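Local coordinates for hypothetical nigD-like protein (Bacteroides caccae, PDB 3QWN) that is of unproven function but, as a NigD-like protein, probably acts as an immunity protein (antitoxin) that protects its producer against a bacteriocin, at residues Ser39-Gly44 with Ala70-Leu75; Phe128-Asp133 with Val143-Tyr148. All blocks are in the same frame, centred on the assembly; numbering follows the deposited sequence.

Contact 1 (Ser39-Gly44 with Ala70-Leu75)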
ATOM      1  N   SER A  39       0.504 -19.417  15.476  1.00 40.93           N
ATOM      2  CA  SER A  39       0.800 -20.752  16.000  1.00 41.52           C
ATOM      3  C   SER A  39       1.867 -21.456  15.140  1.00 48.73           C
ATOM      4  O   SER A  39       2.597 -22.302  15.648  1.00 52.91           O
ATOM      5  CB  SER A  39      -0.469 -21.604  16.083  1.00 44.46           C
ATOM      6  OG  SER A  39      -1.193 -21.700  14.860  1.00 47.25           O
ATOM      7  N   LYS A  40       1.962 -21.113  13.854  1.00 41.75           N
ATOM      8  CA  LYS A  40       2.951 -21.714  12.976  1.00 42.01           C
ATOM      9  C   LYS A  40       3.265 -20.776  11.806  1.00 43.22           C
ATOM     10  O   LYS A  40       2.357 -20.314  11.128  1.00 39.60           O
ATOM     11  CB  LYS A  40       2.460 -23.080  12.448  1.00 45.75           C
ATOM     12  CG  LYS A  40       3.550 -23.963  11.844  1.00 68.80           C
ATOM     13  CD  LYS A  40       2.968 -25.315  11.414  1.00 89.11           C
ATOM     14  CE  LYS A  40       4.025 -26.284  10.943  1.00111.52           C
ATOM     15  NZ  LYS A  40       3.438 -27.591  10.552  1.00125.08           N
ATOM     16  N   ASP A  41       4.561 -20.498  11.591  1.00 40.89           N
ATOM     17  CA  ASP A  41       5.038 -19.739  10.455  1.00 39.41           C
ATOM     18  C   ASP A  41       5.752 -20.719   9.568  1.00 47.07           C
ATOM     19  O   ASP A  41       6.925 -21.055   9.813  1.00 49.45           O
ATOM     20  CB  ASP A  41       5.916 -18.536  10.841  1.00 40.28           C
ATOM     21  CG  ASP A  41       6.493 -17.781   9.647  1.00 43.84           C
ATOM     22  OD1 ASP A  41       6.000 -17.972   8.520  1.00 41.94           O
ATOM     23  OD2 ASP A  41       7.444 -17.020   9.838  1.00 55.16           O
ATOM     24  N   ARG A  42       5.028 -21.218   8.548  1.00 44.07           N
ATOM     25  CA  ARG A  42       5.583 -22.211   7.630  1.00 45.04           C
ATOM     26  C   ARG A  42       6.655 -21.606   6.695  1.00 47.63           C
ATOM     27  O   ARG A  42       7.435 -22.365   6.133  1.00 50.91           O
ATOM     28  CB  ARG A  42       4.486 -22.916   6.822  1.00 44.34           C
ATOM     29  CG  ARG A  42       3.432 -23.566   7.697  1.00 58.99           C
ATOM     30  CD  ARG A  42       2.912 -24.818   7.047  1.00 83.41           C
ATOM     31  NE  ARG A  42       2.002 -25.536   7.933  1.00111.11           N
ATOM     32  CZ  ARG A  42       1.463 -26.718   7.652  1.00135.50           C
ATOM     33  NH1 ARG A  42       1.753 -27.334   6.510  1.00122.02           N
ATOM     34  NH2 ARG A  42       0.633 -27.295   8.509  1.00130.30           N
ATOM     35  N   THR A  43       6.745 -20.268   6.593  1.00 39.92           N
ATOM     36  CA  THR A  43       7.733 -19.600   5.751  1.00 38.74           C
ATOM     37  C   THR A  43       9.118 -19.550   6.421  1.00 46.28           C
ATOM     38  O   THR A  43      10.115 -19.341   5.732  1.00 47.98           O
ATOM     39  CB  THR A  43       7.279 -18.192   5.370  1.00 43.52           C
ATOM     40  OG1 THR A  43       7.389 -17.308   6.482  1.00 46.85           O
ATOM     41  CG2 THR A  43       5.884 -18.157   4.857  1.00 40.55           C
ATOM     42  N   GLY A  44       9.168 -19.695   7.746  1.00 41.92           N
ATOM     43  CA  GLY A  44      10.415 -19.582   8.493  1.00 42.24           C
ATOM     44  C   GLY A  44      11.049 -18.208   8.334  1.00 48.32           C
ATOM     45  O   GLY A  44      12.271 -18.096   8.266  1.00 51.52           O
ATOM     46  N   ALA A  70      -3.166 -18.030  13.941  1.00 33.89           N
ATOM     47  CA  ALA A  70      -2.840 -17.881  12.533  1.00 32.77           C
ATOM     48  C   ALA A  70      -1.703 -18.797  12.154  1.00 36.92           C
ATOM     49  O   ALA A  70      -0.740 -18.896  12.901  1.00 35.65           O
ATOM     50  CB  ALA A  70      -2.452 -16.429  12.226  1.00 32.82           C
ATOM     51  N   VAL A  71      -1.812 -19.439  10.974  1.00 36.48           N
ATOM     52  CA  VAL A  71      -0.798 -20.262  10.312  1.00 35.67           C
ATOM     53  C   VAL A  71      -0.407 -19.498   9.036  1.00 38.29           C
ATOM     54  O   VAL A  71      -1.289 -19.216   8.210  1.00 34.85           O
ATOM     55  CB  VAL A  71      -1.260 -21.704  10.033  1.00 39.04           C
ATOM     56  CG1 VAL A  71      -0.169 -22.483   9.288  1.00 39.03           C
ATOM     57  CG2 VAL A  71      -1.586 -22.396  11.339  1.00 40.27           C
ATOM     58  N   ILE A  72       0.879 -19.106   8.916  1.00 34.94           N
ATOM     59  CA  ILE A  72       1.365 -18.333   7.774  1.00 33.90           C
ATOM     60  C   ILE A  72       1.937 -19.274   6.736  1.00 35.71           C
ATOM     61  O   ILE A  72       2.821 -20.070   7.035  1.00 34.07           O
ATOM     62  CB  ILE A  72       2.396 -17.235   8.204  1.00 37.51           C
ATOM     63  CG1 ILE A  72       1.746 -16.235   9.190  1.00 38.69           C
ATOM     64  CG2 ILE A  72       3.019 -16.507   6.988  1.00 33.89           C
ATOM     65  CD1 ILE A  72       2.767 -15.393   9.964  1.00 43.72           C
ATOM     66  N   TYR A  73       1.469 -19.140   5.500  1.00 34.48           N
ATOM     67  CA  TYR A  73       1.932 -19.969   4.376  1.00 35.07           C
ATOM     68  C   TYR A  73       2.869 -19.177   3.475  1.00 40.27           C
ATOM     69  O   TYR A  73       3.782 -19.759   2.912  1.00 40.99           O
ATOM     70  CB  TYR A  73       0.737 -20.541   3.579  1.00 34.31           C
ATOM     71  CG  TYR A  73      -0.046 -21.535   4.419  1.00 35.17           C
ATOM     72  CD1 TYR A  73       0.422 -22.835   4.618  1.00 38.55           C
ATOM     73  CD2 TYR A  73      -1.221 -21.161   5.059  1.00 32.55           C
ATOM     74  CE1 TYR A  73      -0.251 -23.724   5.459  1.00 41.59           C
ATOM     75  CE2 TYR A  73      -1.911 -22.045   5.874  1.00 34.03           C
ATOM     76  CZ  TYR A  73      -1.423 -23.328   6.082  1.00 47.21           C
ATOM     77  OH  TYR A  73      -2.124 -24.206   6.887  1.00 48.10           O
ATOM     78  N   SER A  74       2.664 -17.858   3.342  1.00 37.97           N
ATOM     79  CA  SER A  74       3.575 -16.999   2.552  1.00 38.23           C
ATOM     80  C   SER A  74       3.594 -15.591   3.093  1.00 38.09           C
ATOM     81  O   SER A  74       2.638 -15.172   3.704  1.00 37.78           O
ATOM     82  CB  SER A  74       3.257 -17.013   1.060  1.00 40.90           C
ATOM     83  OG  SER A  74       2.191 -16.144   0.751  1.00 54.80           O
ATOM     84  N   LEU A  75       4.715 -14.916   2.934  1.00 33.90           N
ATOM     85  CA  LEU A  75       4.953 -13.531   3.324  1.00 33.30           C
ATOM     86  C   LEU A  75       5.758 -12.852   2.289  1.00 40.22           C
ATOM     87  O   LEU A  75       6.719 -13.433   1.789  1.00 39.30           O
ATOM     88  CB  LEU A  75       5.715 -13.396   4.648  1.00 33.53           C
ATOM     89  CG  LEU A  75       4.991 -13.606   5.949  1.00 37.52           C
ATOM     90  CD1 LEU A  75       5.999 -13.597   7.104  1.00 39.70           C
ATOM     91  CD2 LEU A  75       3.900 -12.555   6.189  1.00 31.17           C
TER
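Three backbone hydrogen bonds join Ser39-Gly44 to Ala70-Leu75. Ser39 N gives to Ala70 O at 2.9 Å, though the angle at hydrogen is only 131°. Ile72 N meets Lys40 O at 2.9 Å, nearly along the C=O axis. Arg42 N gives to Ile72 O, also at 2.9 Å. Lys40 pairs with Val71 and Asp41 with Ile72 in this short parallel ladder.

The last rung is given by Arg42 N, already inside a type I turn from Asp41 to Gly44. Asp41 CG lies anti to the backbone N (chi1 176°), which brings OD1 back over the turn. There OD1 takes two bonds from Thr43. Thr43 OG1 meets Asp41 OD1 on its syn lone pair at 2.6 Å. Thr43 N meets Asp41 OD1 from above the carboxylate plane at 3.1 Å, which makes an Asx turn. The other oxygen, OD2, accepts from Ser45 N. This turn ends strand 36-41, which pairs parallel with 68-77 in the NigD-like N-terminal OB domain.

Thr43 CG2 drops onto the partner strand, near Tyr73 O and Ser74 CA. Arg42 CD rests 3.7 Å from Tyr73 CE1, with NE near Val71 CG1. The arginine and tyrosine side chains run alongside, with guanidinium and ring planes 52° apart. The arginine is poorly ordered. Tyr73 OH is held by Glu60 of strand 52-63, and Tyr73 and Ser74 form a classic beta bulge opposite Asn58.

Contact 2 (Phe128-Asp133 with Val143-Tyr148)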
ATOM      1  N   PHE A 128       8.171   3.071  -6.650  1.00 45.64           N
ATOM      2  CA  PHE A 128       6.895   3.710  -6.397  1.00 44.84           C
ATOM      3  C   PHE A 128       7.033   4.799  -5.334  1.00 51.00           C
ATOM      4  O   PHE A 128       7.841   4.664  -4.409  1.00 49.95           O
ATOM      5  CB  PHE A 128       5.845   2.690  -5.963  1.00 43.79           C
ATOM      6  CG  PHE A 128       5.501   1.692  -7.040  1.00 43.94           C
ATOM      7  CD1 PHE A 128       4.618   2.027  -8.073  1.00 45.03           C
ATOM      8  CD2 PHE A 128       6.054   0.414  -7.025  1.00 43.33           C
ATOM      9  CE1 PHE A 128       4.324   1.116  -9.085  1.00 43.29           C
ATOM     10  CE2 PHE A 128       5.739  -0.506  -8.026  1.00 44.45           C
ATOM     11  CZ  PHE A 128       4.895  -0.137  -9.061  1.00 42.86           C
ATOM     12  N   GLY A 129       6.205   5.838  -5.474  1.00 46.89           N
ATOM     13  CA  GLY A 129       6.086   6.937  -4.539  1.00 46.63           C
ATOM     14  C   GLY A 129       4.740   7.617  -4.694  1.00 52.32           C
ATOM     15  O   GLY A 129       3.960   7.282  -5.588  1.00 52.09           O
ATOM     16  N   ILE A 130       4.459   8.576  -3.816  1.00 49.03           N
ATOM     17  CA  ILE A 130       3.271   9.398  -3.834  1.00 48.40           C
ATOM     18  C   ILE A 130       3.714  10.851  -3.843  1.00 57.44           C
ATOM     19  O   ILE A 130       4.422  11.294  -2.929  1.00 58.28           O
ATOM     20  CB  ILE A 130       2.309   9.083  -2.650  1.00 49.53           C
ATOM     21  CG1 ILE A 130       1.702   7.647  -2.739  1.00 46.40           C
ATOM     22  CG2 ILE A 130       1.215  10.176  -2.508  1.00 48.01           C
ATOM     23  CD1 ILE A 130       0.667   7.383  -3.945  1.00 48.19           C
ATOM     24  N   VAL A 131       3.318  11.581  -4.893  1.00 56.21           N
ATOM     25  CA  VAL A 131       3.580  13.010  -5.028  1.00 57.69           C
ATOM     26  C   VAL A 131       2.388  13.719  -4.383  1.00 60.82           C
ATOM     27  O   VAL A 131       1.256  13.571  -4.835  1.00 57.08           O
ATOM     28  CB  VAL A 131       3.842  13.455  -6.486  1.00 61.25           C
ATOM     29  CG1 VAL A 131       4.292  14.911  -6.534  1.00 63.11           C
ATOM     30  CG2 VAL A 131       4.872  12.543  -7.157  1.00 59.88           C
ATOM     31  N   GLU A 132       2.651  14.431  -3.290  1.00 61.78           N
ATOM     32  CA  GLU A 132       1.665  15.114  -2.468  1.00 62.69           C
ATOM     33  C   GLU A 132       1.508  16.591  -2.838  1.00 70.91           C
ATOM     34  O   GLU A 132       2.497  17.329  -2.988  1.00 72.62           O
ATOM     35  CB  GLU A 132       2.083  14.983  -0.992  1.00 64.06           C
ATOM     36  CG  GLU A 132       1.132  15.588   0.021  1.00 74.31           C
ATOM     37  CD  GLU A 132       1.713  15.648   1.416  1.00 87.33           C
ATOM     38  OE1 GLU A 132       2.728  16.356   1.615  1.00 80.41           O
ATOM     39  OE2 GLU A 132       1.151  14.985   2.316  1.00 75.40           O
ATOM     40  N   ASP A 133       0.240  17.020  -2.935  1.00 68.91           N
ATOM     41  CA  ASP A 133      -0.146  18.411  -3.163  1.00 72.18           C
ATOM     42  C   ASP A 133      -1.162  18.785  -2.095  1.00 78.91           C
ATOM     43  O   ASP A 133      -2.244  18.200  -2.045  1.00 76.62           O
ATOM     44  CB  ASP A 133      -0.679  18.661  -4.585  1.00 74.27           C
ATOM     45  CG  ASP A 133      -1.363  20.010  -4.751  1.00 91.34           C
ATOM     46  OD1 ASP A 133      -0.789  21.025  -4.306  1.00 95.67           O
ATOM     47  OD2 ASP A 133      -2.477  20.045  -5.309  1.00 97.78           O
ATOM     48  N   VAL A 143      -6.454  16.197   0.089  1.00 68.82           N
ATOM     49  CA  VAL A 143      -5.077  15.744  -0.087  1.00 66.40           C
ATOM     50  C   VAL A 143      -4.977  15.191  -1.514  1.00 66.08           C
ATOM     51  O   VAL A 143      -5.616  14.177  -1.829  1.00 61.45           O
ATOM     52  CB  VAL A 143      -4.638  14.690   0.966  1.00 68.07           C
ATOM     53  CG1 VAL A 143      -3.231  14.185   0.682  1.00 66.27           C
ATOM     54  CG2 VAL A 143      -4.747  15.237   2.384  1.00 69.28           C
ATOM     55  N   ASN A 144      -4.210  15.872  -2.374  1.00 62.00           N
ATOM     56  CA  ASN A 144      -4.014  15.414  -3.743  1.00 60.05           C
ATOM     57  C   ASN A 144      -2.798  14.516  -3.803  1.00 61.72           C
ATOM     58  O   ASN A 144      -1.731  14.881  -3.315  1.00 62.58           O
ATOM     59  CB  ASN A 144      -3.900  16.577  -4.709  1.00 61.53           C
ATOM     60  CG  ASN A 144      -5.209  17.279  -4.922  1.00 72.25           C
ATOM     61  OD1 ASN A 144      -6.146  16.728  -5.486  1.00 65.11           O
ATOM     62  ND2 ASN A 144      -5.312  18.511  -4.452  1.00 75.92           N
HETATM   63  N   MSE A 145      -2.982  13.301  -4.350  1.00 54.57           N
HETATM   64  CA  MSE A 145      -1.925  12.302  -4.475  1.00 51.22           C
HETATM   65  C   MSE A 145      -1.757  11.873  -5.909  1.00 56.30           C
HETATM   66  O   MSE A 145      -2.731  11.573  -6.586  1.00 57.07           O
HETATM   67  CB  MSE A 145      -2.222  11.083  -3.610  1.00 50.44           C
HETATM   68  CG  MSE A 145      -2.218  11.368  -2.133  1.00 57.18           C
HETATM   69 SE   MSE A 145      -2.290   9.717  -1.155  0.75 62.66          SE
HETATM   70  CE  MSE A 145      -2.474  10.464   0.635  1.00 61.20           C
ATOM     71  N   LEU A 146      -0.527  11.876  -6.384  1.00 54.58           N
ATOM     72  CA  LEU A 146      -0.195  11.424  -7.728  1.00 54.47           C
ATOM     73  C   LEU A 146       0.788  10.294  -7.595  1.00 56.85           C
ATOM     74  O   LEU A 146       1.786  10.441  -6.891  1.00 56.02           O
ATOM     75  CB  LEU A 146       0.373  12.554  -8.605  1.00 56.82           C
ATOM     76  CG  LEU A 146       0.931  12.172  -9.997  1.00 60.91           C
ATOM     77  CD1 LEU A 146      -0.157  11.520 -10.908  1.00 60.54           C
ATOM     78  CD2 LEU A 146       1.520  13.397 -10.676  1.00 60.00           C
ATOM     79  N   LEU A 147       0.494   9.154  -8.247  1.00 51.40           N
ATOM     80  CA  LEU A 147       1.393   8.024  -8.202  1.00 48.55           C
ATOM     81  C   LEU A 147       2.677   8.319  -8.990  1.00 54.83           C
ATOM     82  O   LEU A 147       2.626   8.747 -10.153  1.00 54.75           O
ATOM     83  CB  LEU A 147       0.733   6.731  -8.734  1.00 45.47           C
ATOM     84  CG  LEU A 147       1.593   5.468  -8.641  1.00 45.52           C
ATOM     85  CD1 LEU A 147       1.711   4.974  -7.215  1.00 43.84           C
ATOM     86  CD2 LEU A 147       1.094   4.406  -9.550  1.00 44.50           C
ATOM     87  N   TYR A 148       3.813   8.081  -8.331  1.00 51.05           N
ATOM     88  CA  TYR A 148       5.125   8.107  -8.923  1.00 51.91           C
ATOM     89  C   TYR A 148       5.480   6.650  -9.236  1.00 53.35           C
ATOM     90  O   TYR A 148       5.384   5.786  -8.350  1.00 49.77           O
ATOM     91  CB  TYR A 148       6.145   8.757  -7.970  1.00 54.37           C
ATOM     92  CG  TYR A 148       7.589   8.621  -8.408  1.00 57.08           C
ATOM     93  CD1 TYR A 148       8.293   7.434  -8.205  1.00 57.56           C
ATOM     94  CD2 TYR A 148       8.278   9.699  -8.954  1.00 60.21           C
ATOM     95  CE1 TYR A 148       9.615   7.294  -8.623  1.00 56.50           C
ATOM     96  CE2 TYR A 148       9.617   9.587  -9.327  1.00 62.11           C
ATOM     97  CZ  TYR A 148      10.279   8.379  -9.165  1.00 69.12           C
ATOM     98  OH  TYR A 148      11.598   8.247  -9.527  1.00 73.69           O
TER
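An antiparallel strand pair in the NigD-like C-terminal beta sandwich domain brings Phe128-Asp133 against Val143-Tyr148. Gly129 with Tyr148, Val131 with Leu146 and Asp133 with Asn144 are the hydrogen-bonded pairs, each closed by two backbone bonds. The straightest is Val131 N to Leu146 O, 2.8 Å with 174° at hydrogen. At the Gly129 pair both donors sit above the carbonyl planes.

Ile130, Met145 and Leu147 share one face of the sheet. Ile130 CG2, anti to its backbone N, points at the selenomethionine side chain of Met145 and lies 3.7 Å from Met145 CG. Its other branch reaches Leu147, with Ile130 CD1 4.2 Å from Leu147 CD1. The two pairs cross obliquely. The apolar side chains of this face pack within the sandwich against the three-stranded sheet: Met145 touches Leu112, Leu147 touches Leu116 and Leu164, and Ile130 touches Val166. Glu132, on the same face, turns its buried carboxylate to Lys170 and Tyr171.

On the other face Val131 CG2 lies 4.1 Å from Tyr148 CB, again obliquely. Tyr148 CG is anti to the backbone N (chi1 170°), which sets CD1 beside the Gly129 backbone, 3.8 Å from Gly129 N; the rest of the ring leads away. Tyr91 meets this ring. At the far end of the same face, Asp133 and Asn144 lie side by side with carboxylate and amide planes only 15° apart. Asn144 ND2 gives Asp133 OD2 a weak bond of 3.3 Å. Each has a stronger partner outside the pair: Asp133 OD2 bonds Ser135 OG, and Asn144 ND2 bonds Glu136 OE2.

Contact 1 and contact 2 lie in different domains, the first in the NigD-like N-terminal OB domain and the second in the C-terminal beta sandwich domain. They follow one another along the chain: both segments of contact 1 precede those of contact 2. Their centres are 34 Å apart, on opposite sides of the chain's centre. The nearest atoms remain about 16 Å apart, so the two do not touch. Contact 1 is a partly buried parallel pairing that stops at a turn. Contact 2 is a buried antiparallel pairing that joins two neighbouring inner strands, 127-133 and 142-150, of its mixed sheet.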